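Local structure of putative P450-like enzyme (Streptomyces himastatinicus ATCC 53653, 5Z9J) at residues S268-Y280 and P325-H337. The protein probably acts as a heme-dependent cytochrome P450 monooxygenase, consistent with a part in oxidative N-dealkylation during bacterial secondary metabolism. Numbering follows the deposited sequence.
Sequences SLVPALLEESMRY and PDVFDAGRSPNAH
Glu-276 joins Arg-279 of its own helix to Arg-332 of the loop, the Glu-Arg-Arg (E-R-R) triad of P450s: Glu-276 and Arg-279 form the ExxR motif of the K helix, and Arg-332 comes from the meander. Glu-276 OE2 accepts from Arg-332 NE at 2.7 Å (N-H...O 174°), from Asp-329 N through the anti lone pair, and from Arg-279 NH2 above the carboxylate plane. Arg-279 grips side-on, NE to OE1 and NH2 to OE2, and its NH1 donates in plane to Pro-325 O, 2.9 Å away. Both guanidiniums, their planes 63° apart, bind the same carboxylate. A leucine in place of Arg-279 would probably cost Glu-276 its side-on partner and Pro-325 O its donor, leaving the carboxylate held through OE2 alone by Asp-329 N and Arg-332 NE. With CG anti to the backbone N (chi1 173°) and a bend at chi2, Glu-276 sets CG 3.9 Å from the Phe-328 ring centroid, over its face, a CH-pi contact. The Phe-328 edge meets the Tyr-280 face in a T-shaped pair. His-337 NE2 donates to Glu-275 OE1 (2.7 Å), while Met-278 CB covers one ring face. Glu-275 reaches Arg-354 of helix 350-367, Leu-273 and Ser-277 pack on helix 240-255, and Ala-330 touches Val-263 of helix 257-265.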
ATOM      1  N   SER A 268     -14.014  -8.007  19.688  1.00 30.67           N
ATOM      2  CA  SER A 268     -13.221  -9.059  19.076  1.00 29.93           C
ATOM      3  C   SER A 268     -13.399  -9.011  17.540  1.00 29.57           C
ATOM      4  O   SER A 268     -12.720  -9.726  16.803  1.00 28.70           O
ATOM      5  CB  SER A 268     -13.623 -10.422  19.628  1.00 32.03           C
ATOM      6  OG  SER A 268     -14.885 -10.812  19.105  1.00 34.51           O
ATOM      7  N   LEU A 269     -14.319  -8.170  17.061  1.00 28.86           N
ATOM      8  CA  LEU A 269     -14.553  -8.053  15.607  1.00 27.29           C
ATOM      9  C   LEU A 269     -13.579  -7.154  14.860  1.00 27.84           C
ATOM     10  O   LEU A 269     -13.574  -7.138  13.617  1.00 24.65           O
ATOM     11  CB  LEU A 269     -15.917  -7.499  15.342  1.00 27.04           C
ATOM     12  CG  LEU A 269     -17.062  -8.435  15.714  1.00 31.52           C
ATOM     13  CD1 LEU A 269     -18.334  -7.677  15.476  1.00 32.47           C
ATOM     14  CD2 LEU A 269     -16.996  -9.728  14.912  1.00 34.45           C
ATOM     15  N   VAL A 270     -12.776  -6.384  15.600  1.00 24.31           N
ATOM     16  CA  VAL A 270     -11.923  -5.402  14.949  1.00 23.29           C
ATOM     17  C   VAL A 270     -10.972  -5.996  13.874  1.00 22.85           C
ATOM     18  O   VAL A 270     -10.941  -5.489  12.772  1.00 23.04           O
ATOM     19  CB  VAL A 270     -11.105  -4.608  15.984  1.00 23.41           C
ATOM     20  CG1 VAL A 270     -10.190  -3.673  15.269  1.00 22.35           C
ATOM     21  CG2 VAL A 270     -12.040  -3.799  16.896  1.00 24.90           C
ATOM     22  N   PRO A 271     -10.235  -7.093  14.161  1.00 27.68           N
ATOM     23  CA  PRO A 271      -9.405  -7.637  13.074  1.00 26.22           C
ATOM     24  C   PRO A 271     -10.180  -8.029  11.828  1.00 27.44           C
ATOM     25  O   PRO A 271      -9.742  -7.731  10.706  1.00 27.68           O
ATOM     26  CB  PRO A 271      -8.772  -8.890  13.696  1.00 26.77           C
ATOM     27  CG  PRO A 271      -8.741  -8.615  15.150  1.00 28.74           C
ATOM     28  CD  PRO A 271      -9.960  -7.770  15.442  1.00 29.50           C
ATOM     29  N   ALA A 272     -11.327  -8.676  12.011  1.00 26.93           N
ATOM     30  CA  ALA A 272     -12.132  -9.046  10.853  1.00 24.50           C
ATOM     31  C   ALA A 272     -12.712  -7.796  10.162  1.00 29.84           C
ATOM     32  O   ALA A 272     -12.986  -7.795   8.945  1.00 28.87           O
ATOM     33  CB  ALA A 272     -13.247  -9.999  11.277  1.00 25.77           C
ATOM     34  N   LEU A 273     -12.945  -6.741  10.946  1.00 28.61           N
ATOM     35  CA  LEU A 273     -13.382  -5.450  10.399  1.00 26.99           C
ATOM     36  C   LEU A 273     -12.328  -4.847   9.472  1.00 24.76           C
ATOM     37  O   LEU A 273     -12.612  -4.345   8.379  1.00 22.30           O
ATOM     38  CB  LEU A 273     -13.705  -4.487  11.563  1.00 26.50           C
ATOM     39  CG  LEU A 273     -13.814  -2.989  11.293  1.00 23.57           C
ATOM     40  CD1 LEU A 273     -14.942  -2.597  10.319  1.00 23.27           C
ATOM     41  CD2 LEU A 273     -13.968  -2.244  12.599  1.00 24.54           C
ATOM     42  N   LEU A 274     -11.088  -4.875   9.929  1.00 24.99           N
ATOM     43  CA  LEU A 274      -9.989  -4.383   9.096  1.00 23.49           C
ATOM     44  C   LEU A 274      -9.822  -5.178   7.783  1.00 23.45           C
ATOM     45  O   LEU A 274      -9.604  -4.606   6.709  1.00 20.89           O
ATOM     46  CB  LEU A 274      -8.703  -4.459   9.888  1.00 20.67           C
ATOM     47  CG  LEU A 274      -8.742  -3.482  11.066  1.00 23.69           C
ATOM     48  CD1 LEU A 274      -7.553  -3.664  12.017  1.00 24.12           C
ATOM     49  CD2 LEU A 274      -8.665  -2.157  10.385  1.00 20.02           C
ATOM     50  N   GLU A 275      -9.940  -6.489   7.874  1.00 23.55           N
ATOM     51  CA  GLU A 275      -9.820  -7.313   6.669  1.00 25.40           C
ATOM     52  C   GLU A 275     -10.943  -6.976   5.706  1.00 26.69           C
ATOM     53  O   GLU A 275     -10.719  -6.915   4.507  1.00 27.65           O
ATOM     54  CB  GLU A 275      -9.880  -8.800   6.998  1.00 25.78           C
ATOM     55  CG  GLU A 275      -8.773  -9.370   7.849  1.00 27.70           C
ATOM     56  CD  GLU A 275      -7.402  -9.204   7.238  1.00 32.14           C
ATOM     57  OE1 GLU A 275      -7.233  -9.571   6.053  1.00 36.07           O
ATOM     58  OE2 GLU A 275      -6.496  -8.691   7.931  1.00 30.34           O
ATOM     59  N   GLU A 276     -12.144  -6.750   6.247  1.00 27.83           N
ATOM     60  CA  GLU A 276     -13.307  -6.450   5.395  1.00 29.62           C
ATOM     61  C   GLU A 276     -13.178  -5.031   4.831  1.00 27.76           C
ATOM     62  O   GLU A 276     -13.634  -4.745   3.738  1.00 27.06           O
ATOM     63  CB  GLU A 276     -14.619  -6.633   6.164  1.00 30.84           C
ATOM     64  CG  GLU A 276     -15.897  -6.209   5.464  1.00 30.58           C
ATOM     65  CD  GLU A 276     -16.304  -7.164   4.327  1.00 32.66           C
ATOM     66  OE1 GLU A 276     -15.439  -7.883   3.761  1.00 34.74           O
ATOM     67  OE2 GLU A 276     -17.526  -7.299   4.123  1.00 32.52           O
ATOM     68  N   SER A 277     -12.530  -4.151   5.600  1.00 24.47           N
ATOM     69  CA  SER A 277     -12.246  -2.817   5.125  1.00 23.35           C
ATOM     70  C   SER A 277     -11.354  -2.926   3.873  1.00 21.32           C
ATOM     71  O   SER A 277     -11.462  -2.138   2.939  1.00 21.28           O
ATOM     72  CB  SER A 277     -11.527  -1.968   6.225  1.00 20.98           C
ATOM     73  OG  SER A 277     -11.585  -0.617   5.851  1.00 26.35           O
ATOM     74  N   MET A 278     -10.373  -3.824   3.940  1.00 21.10           N
ATOM     75  CA  MET A 278      -9.459  -4.087   2.824  1.00 20.89           C
ATOM     76  C   MET A 278     -10.194  -4.712   1.633  1.00 21.66           C
ATOM     77  O   MET A 278      -9.971  -4.378   0.487  1.00 21.64           O
ATOM     78  CB  MET A 278      -8.293  -4.960   3.300  1.00 20.68           C
ATOM     79  CG  MET A 278      -7.199  -4.071   4.063  1.00 27.94           C
ATOM     80  SD  MET A 278      -5.734  -5.064   4.390  1.00 31.71           S
ATOM     81  CE  MET A 278      -6.319  -6.040   5.707  1.00 21.33           C
ATOM     82  N   ARG A 279     -11.123  -5.592   1.920  1.00 22.46           N
ATOM     83  CA  ARG A 279     -11.814  -6.203   0.785  1.00 27.25           C
ATOM     84  C   ARG A 279     -12.615  -5.142   0.038  1.00 23.57           C
ATOM     85  O   ARG A 279     -12.428  -4.959  -1.161  1.00 23.70           O
ATOM     86  CB  ARG A 279     -12.718  -7.327   1.266  1.00 24.38           C
ATOM     87  CG  ARG A 279     -13.345  -8.075   0.101  1.00 25.48           C
ATOM     88  CD  ARG A 279     -14.448  -8.937   0.650  1.00 26.64           C
ATOM     89  NE  ARG A 279     -15.554  -8.218   1.276  1.00 26.91           N
ATOM     90  CZ  ARG A 279     -16.586  -7.689   0.608  1.00 31.21           C
ATOM     91  NH1 ARG A 279     -16.628  -7.758  -0.729  1.00 31.07           N
ATOM     92  NH2 ARG A 279     -17.563  -7.079   1.269  1.00 28.00           N
ATOM     93  N   TYR A 280     -13.366  -4.360   0.823  1.00 28.07           N
ATOM     94  CA  TYR A 280     -14.407  -3.441   0.356  1.00 28.59           C
ATOM     95  C   TYR A 280     -13.898  -2.128  -0.230  1.00 26.57           C
ATOM     96  O   TYR A 280     -14.497  -1.564  -1.161  1.00 26.66           O
ATOM     97  CB  TYR A 280     -15.376  -3.168   1.529  1.00 29.38           C
ATOM     98  CG  TYR A 280     -16.529  -2.263   1.230  1.00 31.04           C
ATOM     99  CD1 TYR A 280     -17.733  -2.786   0.784  1.00 32.39           C
ATOM    100  CD2 TYR A 280     -16.416  -0.874   1.382  1.00 30.79           C
ATOM    101  CE1 TYR A 280     -18.794  -1.973   0.501  1.00 34.58           C
ATOM    102  CE2 TYR A 280     -17.500  -0.042   1.106  1.00 32.60           C
ATOM    103  CZ  TYR A 280     -18.690  -0.619   0.665  1.00 33.45           C
ATOM    104  OH  TYR A 280     -19.792   0.127   0.359  1.00 34.69           O
ATOM    105  N   PRO A 325     -21.191  -9.406  -2.265  1.00 37.38           N
ATOM    106  CA  PRO A 325     -19.899  -8.745  -2.223  1.00 34.27           C
ATOM    107  C   PRO A 325     -20.039  -7.244  -2.014  1.00 34.17           C
ATOM    108  O   PRO A 325     -19.075  -6.593  -1.643  1.00 30.12           O
ATOM    109  CB  PRO A 325     -19.309  -9.045  -3.608  1.00 33.19           C
ATOM    110  CG  PRO A 325     -20.424  -9.145  -4.465  1.00 36.14           C
ATOM    111  CD  PRO A 325     -21.520  -9.833  -3.638  1.00 36.83           C
ATOM    112  N   ASP A 326     -21.195  -6.677  -2.320  1.00 34.68           N
ATOM    113  CA  ASP A 326     -21.348  -5.228  -2.144  1.00 34.21           C
ATOM    114  C   ASP A 326     -21.879  -4.861  -0.745  1.00 34.85           C
ATOM    115  O   ASP A 326     -22.132  -3.696  -0.439  1.00 31.75           O
ATOM    116  CB  ASP A 326     -22.235  -4.653  -3.257  1.00 34.51           C
ATOM    117  CG  ASP A 326     -21.553  -4.677  -4.626  1.00 34.59           C
ATOM    118  OD1 ASP A 326     -20.304  -4.831  -4.669  1.00 35.47           O
ATOM    119  OD2 ASP A 326     -22.248  -4.502  -5.657  1.00 36.23           O
ATOM    120  N   VAL A 327     -22.010  -5.867   0.112  1.00 32.32           N
ATOM    121  CA  VAL A 327     -22.420  -5.634   1.479  1.00 32.25           C
ATOM    122  C   VAL A 327     -21.187  -5.556   2.378  1.00 30.58           C
ATOM    123  O   VAL A 327     -20.314  -6.413   2.305  1.00 30.07           O
ATOM    124  CB  VAL A 327     -23.277  -6.732   2.017  1.00 33.64           C
ATOM    125  CG1 VAL A 327     -23.506  -6.546   3.497  1.00 33.43           C
ATOM    126  CG2 VAL A 327     -24.648  -6.784   1.253  1.00 36.08           C
ATOM    127  N   PHE A 328     -21.157  -4.546   3.232  1.00 29.91           N
ATOM    128  CA  PHE A 328     -20.052  -4.431   4.197  1.00 28.52           C
ATOM    129  C   PHE A 328     -20.354  -5.268   5.440  1.00 32.65           C
ATOM    130  O   PHE A 328     -21.288  -4.968   6.181  1.00 33.09           O
ATOM    131  CB  PHE A 328     -19.836  -3.006   4.599  1.00 27.72           C
ATOM    132  CG  PHE A 328     -18.510  -2.800   5.330  1.00 26.47           C
ATOM    133  CD1 PHE A 328     -17.399  -2.415   4.630  1.00 25.55           C
ATOM    134  CD2 PHE A 328     -18.393  -3.038   6.687  1.00 28.02           C
ATOM    135  CE1 PHE A 328     -16.148  -2.219   5.275  1.00 24.14           C
ATOM    136  CE2 PHE A 328     -17.134  -2.822   7.355  1.00 27.63           C
ATOM    137  CZ  PHE A 328     -16.031  -2.445   6.616  1.00 23.99           C
ATOM    138  N   ASP A 329     -19.587  -6.329   5.660  1.00 28.66           N
ATOM    139  CA  ASP A 329     -19.845  -7.217   6.811  1.00 30.49           C
ATOM    140  C   ASP A 329     -18.650  -7.216   7.739  1.00 30.08           C
ATOM    141  O   ASP A 329     -17.682  -7.901   7.461  1.00 29.01           O
ATOM    142  CB  ASP A 329     -20.134  -8.627   6.303  1.00 30.99           C
ATOM    143  CG  ASP A 329     -20.516  -9.585   7.389  1.00 33.03           C
ATOM    144  OD1 ASP A 329     -20.182  -9.337   8.560  1.00 32.94           O
ATOM    145  OD2 ASP A 329     -21.209 -10.592   7.082  1.00 33.73           O
ATOM    146  N   ALA A 330     -18.756  -6.508   8.864  1.00 31.34           N
ATOM    147  CA  ALA A 330     -17.595  -6.282   9.760  1.00 31.60           C
ATOM    148  C   ALA A 330     -17.022  -7.579  10.286  1.00 33.95           C
ATOM    149  O   ALA A 330     -15.837  -7.661  10.590  1.00 33.62           O
ATOM    150  CB  ALA A 330     -17.972  -5.381  10.930  1.00 29.76           C
ATOM    151  N   GLY A 331     -17.845  -8.623  10.294  1.00 36.26           N
ATOM    152  CA  GLY A 331     -17.402  -9.903  10.811  1.00 37.23           C
ATOM    153  C   GLY A 331     -17.233 -10.923   9.713  1.00 37.66           C
ATOM    154  O   GLY A 331     -17.229 -12.121   9.978  1.00 39.40           O
ATOM    155  N   ARG A 332     -17.130 -10.444   8.478  1.00 36.23           N
ATOM    156  CA  ARG A 332     -17.104 -11.354   7.341  1.00 36.55           C
ATOM    157  C   ARG A 332     -16.046 -12.443   7.462  1.00 38.10           C
ATOM    158  O   ARG A 332     -14.869 -12.154   7.701  1.00 37.54           O
ATOM    159  CB  ARG A 332     -16.874 -10.600   6.038  1.00 34.00           C
ATOM    160  CG  ARG A 332     -17.030 -11.544   4.829  1.00 34.39           C
ATOM    161  CD  ARG A 332     -16.787 -10.864   3.540  1.00 29.16           C
ATOM    162  NE  ARG A 332     -17.764  -9.836   3.223  1.00 29.37           N
ATOM    163  CZ  ARG A 332     -18.856 -10.058   2.480  1.00 37.47           C
ATOM    164  NH1 ARG A 332     -19.144 -11.296   2.078  1.00 31.96           N
ATOM    165  NH2 ARG A 332     -19.678  -9.060   2.196  1.00 36.32           N
ATOM    166  N   SER A 333     -16.479 -13.674   7.244  1.00 41.20           N
ATOM    167  CA  SER A 333     -15.642 -14.875   7.256  1.00 44.42           C
ATOM    168  C   SER A 333     -16.303 -15.952   6.426  1.00 46.79           C
ATOM    169  O   SER A 333     -17.501 -16.142   6.535  1.00 49.55           O
ATOM    170  CB  SER A 333     -15.405 -15.417   8.659  1.00 46.31           C
ATOM    171  OG  SER A 333     -14.499 -16.512   8.602  1.00 47.57           O
ATOM    172  N   PRO A 334     -15.535 -16.635   5.567  1.00 45.89           N
ATOM    173  CA  PRO A 334     -14.107 -16.383   5.374  1.00 43.72           C
ATOM    174  C   PRO A 334     -13.907 -15.125   4.541  1.00 40.60           C
ATOM    175  O   PRO A 334     -14.880 -14.655   3.940  1.00 41.33           O
ATOM    176  CB  PRO A 334     -13.628 -17.626   4.640  1.00 44.53           C
ATOM    177  CG  PRO A 334     -14.836 -18.086   3.872  1.00 46.65           C
ATOM    178  CD  PRO A 334     -16.041 -17.699   4.686  1.00 47.85           C
ATOM    179  N   ASN A 335     -12.691 -14.580   4.519  1.00 36.71           N
ATOM    180  CA  ASN A 335     -12.433 -13.386   3.741  1.00 33.11           C
ATOM    181  C   ASN A 335     -11.054 -13.404   3.130  1.00 32.23           C
ATOM    182  O   ASN A 335     -10.137 -12.688   3.587  1.00 31.11           O
ATOM    183  CB  ASN A 335     -12.598 -12.140   4.621  1.00 33.29           C
ATOM    184  CG  ASN A 335     -12.610 -10.857   3.818  1.00 33.22           C
ATOM    185  OD1 ASN A 335     -12.565 -10.874   2.583  1.00 32.48           O
ATOM    186  ND2 ASN A 335     -12.657  -9.732   4.520  1.00 34.16           N
ATOM    187  N   ALA A 336     -10.908 -14.178   2.066  1.00 32.69           N
ATOM    188  CA  ALA A 336      -9.611 -14.364   1.440  1.00 31.20           C
ATOM    189  C   ALA A 336      -9.436 -13.321   0.364  1.00 32.02           C
ATOM    190  O   ALA A 336      -9.213 -13.626  -0.807  1.00 34.85           O
ATOM    191  CB  ALA A 336      -9.472 -15.790   0.893  1.00 31.83           C
ATOM    192  N   HIS A 337      -9.526 -12.058   0.776  1.00 31.06           N
ATOM    193  CA  HIS A 337      -9.479 -10.942  -0.148  1.00 27.85           C
ATOM    194  C   HIS A 337      -8.068 -10.823  -0.717  1.00 28.91           C
ATOM    195  O   HIS A 337      -7.129 -11.472  -0.218  1.00 31.44           O
ATOM    196  CB  HIS A 337      -9.904  -9.669   0.554  1.00 25.66           C
ATOM    197  CG  HIS A 337      -8.964  -9.270   1.663  1.00 26.39           C
ATOM    198  ND1 HIS A 337      -7.734  -8.718   1.411  1.00 26.21           N
ATOM    199  CD2 HIS A 337      -9.049  -9.391   3.008  1.00 25.28           C
ATOM    200  CE1 HIS A 337      -7.112  -8.476   2.556  1.00 24.82           C
ATOM    201  NE2 HIS A 337      -7.893  -8.878   3.541  1.00 27.28           N
TER
HETATM  202  O   HOH W   1     -13.093 -10.124   7.465  1.00 28.68           O
HETATM  203  O   HOH W   2      -8.668 -11.926   5.932  1.00 44.89           O